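Local atomic coordinates of glutathione peroxidase-like protein (PDB entry 3DWV), a protein that probably reduces hydroperoxides with electrons from tryparedoxin, as a trypanosomal peroxidase of the glutathione peroxidase family. Residues A[50-55]-A[172-177]; A[66-71]-A[80-85]. The protein carries 1 engineered substitution. All coordinates share one frame; numbering follows the deposited sequence. Where two conformers were deposited one is given.

Contact 1: residues A[50-55]-A[172-177]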
loop_
_atom_site.group_PDB
_atom_site.type_symbol
_atom_site.label_atom_id
_atom_site.label_comp_id
_atom_site.label_asym_id
_atom_site.label_seq_id
_atom_site.Cartn_x
_atom_site.Cartn_y
_atom_site.Cartn_z
ATOM N N LEU A 50 -5.730 -3.894 3.400
ATOM C CA LEU A 50 -5.323 -2.582 2.944
ATOM C C LEU A 50 -3.851 -2.637 2.523
ATOM O O LEU A 50 -3.089 -3.146 3.355
ATOM C CB LEU A 50 -5.384 -1.558 4.074
ATOM C CG LEU A 50 -6.529 -0.582 4.178
ATOM C CD1 LEU A 50 -6.252 0.356 5.353
ATOM C CD2 LEU A 50 -6.781 0.179 2.887
ATOM N N ILE A 51 -3.553 -2.129 1.323
ATOM C CA ILE A 51 -2.158 -2.160 0.860
ATOM C C ILE A 51 -1.646 -0.740 0.697
ATOM O O ILE A 51 -2.136 0.032 -0.133
ATOM C CB ILE A 51 -1.984 -2.943 -0.442
ATOM C CG1 ILE A 51 -2.530 -4.382 -0.302
ATOM C CG2 ILE A 51 -0.519 -2.914 -0.879
ATOM C CD1 ILE A 51 -2.427 -5.160 -1.632
ATOM N N TYR A 52 -0.658 -0.452 1.560
ATOM C CA TYR A 52 0.016 0.824 1.515
ATOM C C TYR A 52 1.396 0.832 0.857
ATOM O O TYR A 52 2.105 -0.175 1.032
ATOM C CB TYR A 52 0.257 1.269 2.950
ATOM C CG TYR A 52 -0.910 1.739 3.773
ATOM C CD1 TYR A 52 -1.732 0.871 4.462
ATOM C CD2 TYR A 52 -1.171 3.112 3.870
ATOM C CE1 TYR A 52 -2.804 1.349 5.226
ATOM C CE2 TYR A 52 -2.220 3.581 4.637
ATOM C CZ TYR A 52 -3.039 2.708 5.306
ATOM O OH TYR A 52 -4.087 3.181 6.071
ATOM N N ASN A 53 1.751 1.898 0.157
ATOM C CA ASN A 53 3.167 2.140 -0.173
ATOM C C ASN A 53 3.799 3.002 0.922
ATOM O O ASN A 53 3.131 3.901 1.426
ATOM C CB ASN A 53 3.344 2.795 -1.551
ATOM C CG ASN A 53 2.647 4.154 -1.656
ATOM O OD1 ASN A 53 1.416 4.171 -1.738
ATOM N ND2 ASN A 53 3.355 5.281 -1.674
ATOM N N VAL A 54 5.054 2.714 1.287
ATOM C CA VAL A 54 5.657 3.452 2.423
ATOM C C VAL A 54 7.041 3.874 1.971
ATOM O O VAL A 54 7.492 3.615 0.831
ATOM C CB VAL A 54 5.653 2.597 3.704
ATOM C CG1 VAL A 54 4.226 2.107 4.053
ATOM C CG2 VAL A 54 6.548 1.373 3.548
ATOM N N ALA A 55 7.745 4.511 2.861
ATOM C CA ALA A 55 9.107 4.974 2.582
ATOM C C ALA A 55 9.811 5.158 3.938
ATOM O O ALA A 55 9.148 4.967 4.967
ATOM C CB ALA A 55 9.105 6.243 1.741
ATOM N N LYS A 172 -12.305 6.834 10.084
ATOM C CA LYS A 172 -13.751 6.752 9.812
ATOM C C LYS A 172 -14.109 6.645 8.340
ATOM O O LYS A 172 -15.034 5.946 7.891
ATOM C CB LYS A 172 -14.433 7.973 10.442
ATOM C CG LYS A 172 -15.935 7.897 10.466
ATOM C CD LYS A 172 -16.457 6.673 11.206
ATOM C CE LYS A 172 -17.613 6.988 12.138
ATOM N NZ LYS A 172 -18.553 5.841 12.263
ATOM N N ASP A 173 -13.367 7.337 7.476
ATOM C CA ASP A 173 -13.582 7.263 6.033
ATOM C C ASP A 173 -13.263 5.864 5.519
ATOM O O ASP A 173 -13.898 5.337 4.634
ATOM C CB ASP A 173 -12.696 8.268 5.298
ATOM C CG ASP A 173 -13.263 9.680 5.364
ATOM O OD1 ASP A 173 -14.449 9.863 5.724
ATOM O OD2 ASP A 173 -12.489 10.615 5.039
ATOM N N ILE A 174 -12.250 5.258 6.090
ATOM C CA ILE A 174 -11.839 3.946 5.568
ATOM C C ILE A 174 -12.797 2.915 6.134
ATOM O O ILE A 174 -13.254 2.027 5.422
ATOM C CB ILE A 174 -10.348 3.702 5.875
ATOM C CG1 ILE A 174 -9.403 4.658 5.153
ATOM C CG2 ILE A 174 -9.957 2.280 5.529
ATOM C CD1 ILE A 174 -7.916 4.370 5.207
ATOM N N GLU A 175 -13.143 3.028 7.408
ATOM C CA GLU A 175 -14.163 2.180 8.016
ATOM C C GLU A 175 -15.489 2.164 7.258
ATOM O O GLU A 175 -16.101 1.083 7.143
ATOM C CB GLU A 175 -14.379 2.643 9.476
ATOM C CG GLU A 175 -13.294 2.108 10.396
ATOM C CD GLU A 175 -13.554 2.475 11.845
ATOM O OE1 GLU A 175 -14.242 3.496 12.125
ATOM O OE2 GLU A 175 -13.074 1.744 12.730
ATOM N N GLU A 176 -15.971 3.293 6.730
ATOM C CA GLU A 176 -17.207 3.305 5.937
ATOM C C GLU A 176 -17.205 2.219 4.854
ATOM O O GLU A 176 -18.207 1.541 4.620
ATOM C CB GLU A 176 -17.426 4.656 5.265
ATOM C CG GLU A 176 -17.244 5.893 6.103
ATOM C CD GLU A 176 -18.059 5.900 7.380
ATOM O OE1 GLU A 176 -17.566 5.409 8.425
ATOM O OE2 GLU A 176 -19.200 6.405 7.365
ATOM N N LYS A 177 -16.055 2.042 4.198
ATOM C CA LYS A 177 -15.866 1.041 3.159
ATOM C C LYS A 177 -15.497 -0.338 3.720
ATOM O O LYS A 177 -15.962 -1.398 3.243
ATOM C CB LYS A 177 -14.747 1.435 2.194
ATOM C CG LYS A 177 -14.831 2.807 1.558
ATOM C CD LYS A 177 -16.251 3.150 1.149
ATOM C CE LYS A 177 -16.267 4.510 0.437
ATOM N NZ LYS A 177 -17.643 5.048 0.394
#

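Contact 2: residues A[66-71]-A[80-85]. Unlike the reference sequence in segment 66-71: T70 (reference Ala).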
loop_
_atom_site.group_PDB
_atom_site.type_symbol
_atom_site.label_atom_id
_atom_site.label_comp_id
_atom_site.label_asym_id
_atom_site.label_seq_id
_atom_site.Cartn_x
_atom_site.Cartn_y
_atom_site.Cartn_z
ATOM N N GLU A 66 -0.456 6.361 11.516
ATOM C CA GLU A 66 -1.384 6.208 12.629
ATOM C C GLU A 66 -2.623 5.459 12.151
ATOM O O GLU A 66 -3.103 4.546 12.807
ATOM C CB GLU A 66 -1.827 7.538 13.213
ATOM C CG GLU A 66 -0.788 8.422 13.876
ATOM C CD GLU A 66 -1.352 9.829 14.069
ATOM O OE1 GLU A 66 -2.140 10.037 15.018
ATOM O OE2 GLU A 66 -1.018 10.704 13.246
ATOM N N THR A 67 -3.108 5.880 10.980
ATOM C CA THR A 67 -4.310 5.271 10.408
ATOM C C THR A 67 -4.086 3.796 10.114
ATOM O O THR A 67 -4.888 2.984 10.577
ATOM C CB THR A 67 -4.747 5.997 9.134
ATOM O OG1 THR A 67 -5.133 7.316 9.538
ATOM C CG2 THR A 67 -5.999 5.366 8.560
ATOM N N ALA A 68 -3.027 3.481 9.386
ATOM C CA ALA A 68 -2.756 2.050 9.067
ATOM C C ALA A 68 -2.626 1.244 10.351
ATOM O O ALA A 68 -3.121 0.124 10.425
ATOM C CB ALA A 68 -1.477 1.865 8.263
ATOM N N THR A 69 -1.946 1.748 11.378
ATOM C CA THR A 69 -1.684 0.922 12.563
ATOM C C THR A 69 -2.962 0.718 13.365
ATOM O O THR A 69 -3.272 -0.384 13.859
ATOM C CB THR A 69 -0.606 1.612 13.409
ATOM O OG1 THR A 69 0.643 1.651 12.648
ATOM C CG2 THR A 69 -0.360 0.868 14.707
ATOM N N THR A 70 -3.692 1.834 13.503
ATOM C CA THR A 70 -4.987 1.755 14.159
ATOM C C THR A 70 -5.900 0.720 13.512
ATOM O O THR A 70 -6.496 -0.091 14.231
ATOM C CB THR A 70 -5.712 3.108 14.115
ATOM O OG1 THR A 70 -4.892 4.052 14.846
ATOM C CG2 THR A 70 -7.076 2.977 14.797
ATOM N N LEU A 71 -6.007 0.739 12.166
ATOM C CA LEU A 71 -6.935 -0.203 11.524
ATOM C C LEU A 71 -6.421 -1.623 11.654
ATOM O O LEU A 71 -7.202 -2.550 11.948
ATOM C CB LEU A 71 -7.122 0.105 10.040
ATOM C CG LEU A 71 -7.855 1.408 9.713
ATOM C CD1 LEU A 71 -7.656 1.851 8.265
ATOM C CD2 LEU A 71 -9.323 1.234 10.038
ATOM N N PHE A 80 -8.504 -9.337 8.892
ATOM C CA PHE A 80 -7.987 -8.227 8.149
ATOM C C PHE A 80 -6.471 -8.154 8.199
ATOM O O PHE A 80 -5.847 -8.586 9.178
ATOM C CB PHE A 80 -8.610 -6.972 8.751
ATOM C CG PHE A 80 -8.147 -5.637 8.179
ATOM C CD1 PHE A 80 -8.518 -5.214 6.914
ATOM C CD2 PHE A 80 -7.352 -4.808 8.965
ATOM C CE1 PHE A 80 -8.126 -3.977 6.439
ATOM C CE2 PHE A 80 -6.960 -3.578 8.521
ATOM C CZ PHE A 80 -7.367 -3.152 7.267
ATOM N N THR A 81 -5.822 -7.619 7.155
ATOM C CA THR A 81 -4.381 -7.305 7.368
ATOM C C THR A 81 -4.065 -6.013 6.626
ATOM O O THR A 81 -4.841 -5.565 5.770
ATOM C CB THR A 81 -3.426 -8.452 7.024
ATOM O OG1 THR A 81 -2.094 -8.194 7.572
ATOM C CG2 THR A 81 -3.274 -8.609 5.515
ATOM N N VAL A 82 -2.939 -5.420 7.011
ATOM C CA VAL A 82 -2.362 -4.285 6.284
ATOM C C VAL A 82 -1.030 -4.774 5.733
ATOM O O VAL A 82 -0.270 -5.374 6.539
ATOM C CB VAL A 82 -2.176 -3.105 7.251
ATOM C CG1 VAL A 82 -1.323 -2.032 6.608
ATOM C CG2 VAL A 82 -3.556 -2.617 7.703
ATOM N N LEU A 83 -0.724 -4.538 4.460
ATOM C CA LEU A 83 0.584 -4.875 3.930
ATOM C C LEU A 83 1.290 -3.605 3.466
ATOM O O LEU A 83 0.606 -2.781 2.820
ATOM C CB LEU A 83 0.464 -5.778 2.700
ATOM C CG LEU A 83 -0.242 -7.117 2.917
ATOM C CD1 LEU A 83 -0.253 -7.915 1.615
ATOM C CD2 LEU A 83 0.467 -7.972 3.961
ATOM N N ALA A 84 2.590 -3.466 3.726
ATOM C CA ALA A 84 3.302 -2.258 3.328
ATOM C C ALA A 84 4.389 -2.567 2.280
ATOM O O ALA A 84 5.224 -3.403 2.544
ATOM C CB ALA A 84 3.954 -1.552 4.528
ATOM N N PHE A 85 4.335 -1.850 1.153
ATOM C CA PHE A 85 5.386 -1.949 0.151
ATOM C C PHE A 85 6.272 -0.714 0.190
ATOM O O PHE A 85 5.775 0.373 -0.177
ATOM C CB PHE A 85 4.797 -2.057 -1.272
ATOM C CG PHE A 85 4.237 -3.435 -1.567
ATOM C CD1 PHE A 85 2.943 -3.735 -1.206
ATOM C CD2 PHE A 85 4.985 -4.409 -2.222
ATOM C CE1 PHE A 85 2.382 -4.958 -1.504
ATOM C CE2 PHE A 85 4.445 -5.642 -2.512
ATOM C CZ PHE A 85 3.141 -5.925 -2.147
#

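Contact 1: residues A[50-55]-A[172-177]
The Y52 ring is the flat group here, and its two faces have different company. The I174 side chain lies to one side of the ring plane but well out beyond the phenol end, so it meets the hydroxyl and not the ring carbons: I174 CD1 is 4.1 Å from Y52 OH. The two side chains come at each other from opposite directions. A68 of helix 64-75 lies on the other face, toward CE1, and V82 of the neighbouring strand lies by the ring edge formed by CD1 and CE1.

Y52 is turned so that its CG is anti to the carbonyl carbon (chi1 -72°), and although its CB does not point at the helix, the length of the ring brings the oxygen within reach. I174 uses both of its branches. CG1 continues in an extended run to CD1 (chi2 -170°) and carries that methyl out to the tyrosine, while CG2, the shorter branch, faces L50.

The elements joined are a central strand of the thioredoxin fold, 49-54, and the C-terminal helix 171-181, which packs on the same face of the sheet as helix 64-75. The backbones stand well apart, with CA of L50 and CA of I174 9.6 Å from each other, and the side chains span the interval.

L50 points at the helix and touches I174 through one methyl, L50 CD1 to I174 CG2 at 4.2 Å. This leucine also touches L71, S152 and L154. E175, the next residue of the helix after I174, heads elsewhere: its OE2 forms a salt bridge with K74 NZ and a hydrogen bond with Y75 OH.

Contact 2: residues A[66-71]-A[80-85]
F80 overlaps the backbone of L71, with CD2 and CE2 of its ring nearest the L71 carbonyl. F80 CE2 is 3.6 Å from L71 O, and the oxygen approaches the ring obliquely. The same ring carbon also meets the leucine side chain at its root, F80 CE2 to L71 CB at 4.0 Å. A chi1 of 176° swings the phenyl group away from its own backbone N and out towards the helix; L178 of helix 171-181 and Y75 are further neighbours of F80.

Two residues along the strand, V82 splits its methyls between two parts of A68. CG1 faces the alanine side chain, with V82 CG1 4.2 Å from A68 CB, while CG2 lies 3.9 Å from A68 O. That A68 carries only a methyl is consistent with the close approach of the strand: its CA is 6.9 Å from V82 CA. This is the second half of a beta-alpha-beta unit: strand 49-54, helix 64-75 and then strand 81-86, parallel to the first and beside it in the sheet.

The meeting surfaces are buried and nearly all carbon, the polar atoms among them being the helix carbonyl oxygens of A68 and L71. With methyl and ring carbons against those oxygens, the fit of helix on strand probably depends on shape and the exclusion of water rather than on directional bonds.

In the fold
Contact 2 is nested inside the loop that contact 1 closes: strand 49-54 comes first, then helix 64-75 and strand 81-86, and helix 171-181 returns at the end. The centres of the two contacts are about 7 Å apart, and both reach the same sheet through the neighbouring parallel strands 49-54 and 81-86. F85 probably ties these strands by backbone bonds, F85 N to Y52 O at 2.8 Å and F85 O to V54 N at 2.9 Å. Above the sheet, L50 CD1 packs 3.6 Å from L71 CD1, and I174 of helix 171-181 also touches L71; these three put both helices in one apolar layer of the thioredoxin fold, away from the C58-C106 disulfide.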